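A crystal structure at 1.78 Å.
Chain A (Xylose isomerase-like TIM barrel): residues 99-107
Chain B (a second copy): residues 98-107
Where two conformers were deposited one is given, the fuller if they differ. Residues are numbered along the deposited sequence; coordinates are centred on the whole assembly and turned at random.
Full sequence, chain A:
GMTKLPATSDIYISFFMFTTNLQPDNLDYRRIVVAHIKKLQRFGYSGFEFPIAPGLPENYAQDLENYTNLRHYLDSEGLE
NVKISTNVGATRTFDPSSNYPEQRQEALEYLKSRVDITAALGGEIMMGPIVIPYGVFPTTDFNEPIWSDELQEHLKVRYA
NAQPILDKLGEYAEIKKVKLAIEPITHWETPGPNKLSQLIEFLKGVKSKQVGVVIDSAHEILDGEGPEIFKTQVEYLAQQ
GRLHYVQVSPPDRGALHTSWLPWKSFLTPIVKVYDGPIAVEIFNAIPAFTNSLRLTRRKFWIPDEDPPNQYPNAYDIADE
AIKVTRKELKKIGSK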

# COMPACT_ATOMS: atom_id res chain seq x y z
N ASN A 99 2.71 -4.49 -24.56
CA ASN A 99 2.64 -5.63 -25.48
C ASN A 99 1.49 -5.48 -26.47
O ASN A 99 1.48 -6.23 -27.44
N TYR A 100 0.57 -4.53 -26.25
CA TYR A 100 -0.63 -4.38 -27.07
C TYR A 100 -0.47 -3.26 -28.11
O TYR A 100 -0.29 -2.07 -27.74
N PRO A 101 -0.53 -3.62 -29.42
CA PRO A 101 -0.40 -2.62 -30.50
C PRO A 101 -1.21 -1.34 -30.36
O PRO A 101 -0.65 -0.27 -30.54
N GLU A 102 -2.51 -1.42 -30.05
CA GLU A 102 -3.37 -0.22 -29.89
C GLU A 102 -2.92 0.65 -28.72
O GLU A 102 -3.08 1.88 -28.76
N GLN A 103 -2.40 0.01 -27.66
CA GLN A 103 -1.93 0.78 -26.50
C GLN A 103 -0.70 1.58 -26.94
O GLN A 103 -0.61 2.76 -26.66
N ARG A 104 0.23 0.92 -27.63
CA ARG A 104 1.44 1.58 -28.17
C ARG A 104 1.14 2.74 -29.13
O ARG A 104 1.79 3.80 -29.08
N GLN A 105 0.14 2.55 -30.01
CA GLN A 105 -0.28 3.60 -30.97
C GLN A 105 -0.90 4.75 -30.26
O GLN A 105 -0.64 5.90 -30.61
N GLU A 106 -1.72 4.45 -29.25
CA GLU A 106 -2.29 5.54 -28.43
C GLU A 106 -1.20 6.30 -27.65
O GLU A 106 -1.32 7.51 -27.42
N ALA A 107 -0.15 5.58 -27.25
CA ALA A 107 1.00 6.17 -26.57
C ALA A 107 1.78 7.08 -27.53
O ALA A 107 2.22 8.17 -27.16
N SER B 98 -10.73 -5.40 -21.53
CA SER B 98 -9.69 -4.42 -21.91
C SER B 98 -10.09 -3.55 -23.10
O SER B 98 -10.87 -3.96 -23.94
N ASN B 99 -9.59 -2.32 -23.13
CA ASN B 99 -9.75 -1.46 -24.29
C ASN B 99 -8.95 -1.89 -25.52
O ASN B 99 -9.21 -1.40 -26.63
N TYR B 100 -8.00 -2.81 -25.34
CA TYR B 100 -7.05 -3.18 -26.38
C TYR B 100 -7.43 -4.53 -26.97
O TYR B 100 -7.47 -5.49 -26.24
N PRO B 101 -7.71 -4.59 -28.28
CA PRO B 101 -8.12 -5.85 -28.89
C PRO B 101 -7.20 -7.04 -28.65
O PRO B 101 -7.70 -8.10 -28.36
N GLU B 102 -5.87 -6.86 -28.67
CA GLU B 102 -4.97 -8.03 -28.50
C GLU B 102 -5.02 -8.57 -27.06
O GLU B 102 -4.88 -9.78 -26.83
N GLN B 103 -5.27 -7.66 -26.10
CA GLN B 103 -5.47 -8.05 -24.72
C GLN B 103 -6.78 -8.86 -24.60
O GLN B 103 -6.77 -9.93 -23.99
N ARG B 104 -7.86 -8.43 -25.27
CA ARG B 104 -9.12 -9.16 -25.25
C ARG B 104 -8.98 -10.55 -25.88
O ARG B 104 -9.51 -11.53 -25.34
N GLN B 105 -8.25 -10.61 -26.98
CA GLN B 105 -7.99 -11.90 -27.68
C GLN B 105 -7.20 -12.88 -26.83
O GLN B 105 -7.47 -14.09 -26.84
N GLU B 106 -6.20 -12.38 -26.12
CA GLU B 106 -5.40 -13.20 -25.22
C GLU B 106 -6.26 -13.67 -24.02
O GLU B 106 -6.16 -14.83 -23.62
N ALA B 107 -7.12 -12.79 -23.47
CA ALA B 107 -8.12 -13.13 -22.44
C ALA B 107 -9.03 -14.25 -22.99
O ALA B 107 -9.25 -15.27 -22.33

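The two copies meet where a helix begins, and the register is reciprocal: CA of Tyr A100 lies 5.8 Å from CA of Glu B102, and CA of Glu A102 lies 5.9 Å from CA of Tyr B100. No direct hydrogen bond crosses. The two stretches bury 497 Å², both sides summed, by side-chain packing, and three waters bridge polar atoms of the two chains.

Asn A99 (chi1 m) contributes through its backbone: water 1 donates to Asn A99 O and to Glu B106 OE2, 3.0 Å each.

Tyr A100, at the N-cap position, points toward chain B with chi1 at -48° (m) and loses 107 Å² to it. Its CB meets Tyr B100 CB at 3.9 Å. Gln B103, chi1 and chi2 both t, lays its aliphatic part over one ring face; its CB sits 3.6 Å from the Tyr A100 ring centroid, 10° off the normal, which identifies a CH-pi contact. At the ring edge, Tyr A100 CE1 lies 3.7 Å from Glu B106 OE1. Water 2 links the same two side chains, 2.7 Å from Tyr A100 OH and donating to Glu B106 OE1 at 2.5 Å.

Pro A101, directed sideways, adds a looser contact, its CD 4.1 Å from Glu B102 CB.

Glu A102 extends (chi1 and chi2 t) until OE1 is 3.2 Å from Pro B101 CD. Its OE2 approaches Asn B99 O at 3.0 Å, but both are acceptors, so proximity alone does not make a bond.

Gln A103 (chi1 and chi2 t) repeats the CH-pi contact: CB is 3.7 Å from the Tyr B100 ring centroid, 11° off the normal. Arg A104 points away.

Glu A106 (chi1 m, chi2 t) completes the pattern, placing OE1 3.6 Å from CE1 of Tyr B100, whose chi1 is also m. Water 3 donates to Glu A106 OE1 at 2.5 Å and lies 2.8 Å from Tyr B100 OH.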

# COMPACT_ATOMS: atom_id res chain seq x y z
CB ASN A 99 2.41 -6.94 -24.75
CG ASN A 99 3.58 -7.36 -23.94
OD1 ASN A 99 4.74 -7.06 -24.24
ND2 ASN A 99 3.28 -8.12 -22.90
CB TYR A 100 -1.86 -4.16 -26.16
CG TYR A 100 -1.89 -5.18 -25.04
CD1 TYR A 100 -1.86 -6.58 -25.32
CD2 TYR A 100 -1.92 -4.78 -23.69
CE1 TYR A 100 -1.84 -7.53 -24.28
CE2 TYR A 100 -1.90 -5.73 -22.65
CZ TYR A 100 -1.87 -7.12 -22.97
OH TYR A 100 -1.86 -8.04 -21.97
CB PRO A 101 -0.83 -3.39 -31.72
CG PRO A 101 -0.39 -4.82 -31.43
CD PRO A 101 -0.68 -4.99 -29.95
CB GLU A 102 -4.87 -0.58 -29.73
CG GLU A 102 -5.81 0.62 -29.40
CD GLU A 102 -7.29 0.25 -29.32
OE1 GLU A 102 -7.77 -0.45 -30.22
OE2 GLU A 102 -7.97 0.71 -28.38
CB GLN A 103 -1.57 -0.12 -25.30
CG GLN A 103 -1.29 0.72 -24.04
CD GLN A 103 -1.26 -0.07 -22.77
OE1 GLN A 103 -1.10 -1.28 -22.75
NE2 GLN A 103 -1.36 0.65 -21.67
CB ARG A 104 2.34 0.56 -28.89
CG ARG A 104 2.91 -0.46 -27.95
CD ARG A 104 4.02 -1.24 -28.58
NE ARG A 104 3.65 -1.98 -29.78
CZ ARG A 104 3.45 -3.30 -29.87
NH1 ARG A 104 3.53 -4.11 -28.84
NH2 ARG A 104 3.13 -3.83 -31.04
CB GLN A 105 -1.23 3.07 -32.02
CG GLN A 105 -0.51 2.11 -32.96
CD GLN A 105 0.59 2.80 -33.74
OE1 GLN A 105 0.38 3.90 -34.28
NE2 GLN A 105 1.77 2.19 -33.78
CB GLU A 106 -3.45 5.02 -27.56
CG GLU A 106 -4.68 4.73 -28.45
CD GLU A 106 -5.79 3.89 -27.79
OE1 GLU A 106 -5.81 3.73 -26.55
OE2 GLU A 106 -6.67 3.40 -28.55
CB ALA A 107 1.89 5.08 -25.99
CB SER B 98 -8.36 -5.11 -22.26
OG SER B 98 -7.42 -4.17 -22.72
CB ASN B 99 -9.28 -0.02 -23.95
CG ASN B 99 -10.26 0.73 -23.08
OD1 ASN B 99 -11.48 0.52 -23.12
ND2 ASN B 99 -9.73 1.69 -22.34
CB TYR B 100 -5.61 -3.17 -25.79
CG TYR B 100 -5.32 -1.88 -25.03
CD1 TYR B 100 -5.43 -0.64 -25.66
CD2 TYR B 100 -4.92 -1.90 -23.68
CE1 TYR B 100 -5.20 0.56 -24.97
CE2 TYR B 100 -4.68 -0.69 -22.97
CZ TYR B 100 -4.82 0.51 -23.63
OH TYR B 100 -4.56 1.67 -23.00
CB PRO B 101 -8.20 -5.51 -30.39
CG PRO B 101 -8.43 -4.06 -30.41
CD PRO B 101 -7.68 -3.51 -29.29
CB GLU B 102 -3.51 -7.74 -28.94
CG GLU B 102 -2.86 -8.95 -29.68
CD GLU B 102 -3.49 -9.15 -31.06
OE1 GLU B 102 -3.33 -8.22 -31.88
OE2 GLU B 102 -4.16 -10.20 -31.30
CB GLN B 103 -5.45 -6.82 -23.77
CG GLN B 103 -5.43 -7.28 -22.32
CD GLN B 103 -5.10 -6.20 -21.32
OE1 GLN B 103 -5.19 -5.02 -21.59
NE2 GLN B 103 -4.73 -6.62 -20.12
CB ARG B 104 -10.23 -8.39 -25.90
CG ARG B 104 -10.57 -7.08 -25.16
CD ARG B 104 -11.89 -6.53 -25.62
NE ARG B 104 -11.84 -6.12 -27.02
CZ ARG B 104 -11.61 -4.88 -27.50
NH1 ARG B 104 -11.49 -3.79 -26.74
NH2 ARG B 104 -11.60 -4.72 -28.81
CB GLN B 105 -7.27 -11.67 -29.02
CG GLN B 105 -6.90 -12.96 -29.82
CD GLN B 105 -8.10 -13.86 -30.10
OE1 GLN B 105 -9.21 -13.39 -30.33
NE2 GLN B 105 -7.87 -15.18 -30.09
CB GLU B 106 -4.10 -12.45 -24.86
CG GLU B 106 -3.21 -12.39 -26.13
CD GLU B 106 -2.05 -11.43 -26.06
OE1 GLU B 106 -1.52 -11.20 -24.94
OE2 GLU B 106 -1.63 -10.96 -27.15
CB ALA B 107 -8.96 -11.89 -22.05
O HOH W 1 -0.19 -8.58 -28.14
O HOH W 2 -2.39 -10.61 -22.65
O HOH W 3 -4.38 3.98 -24.50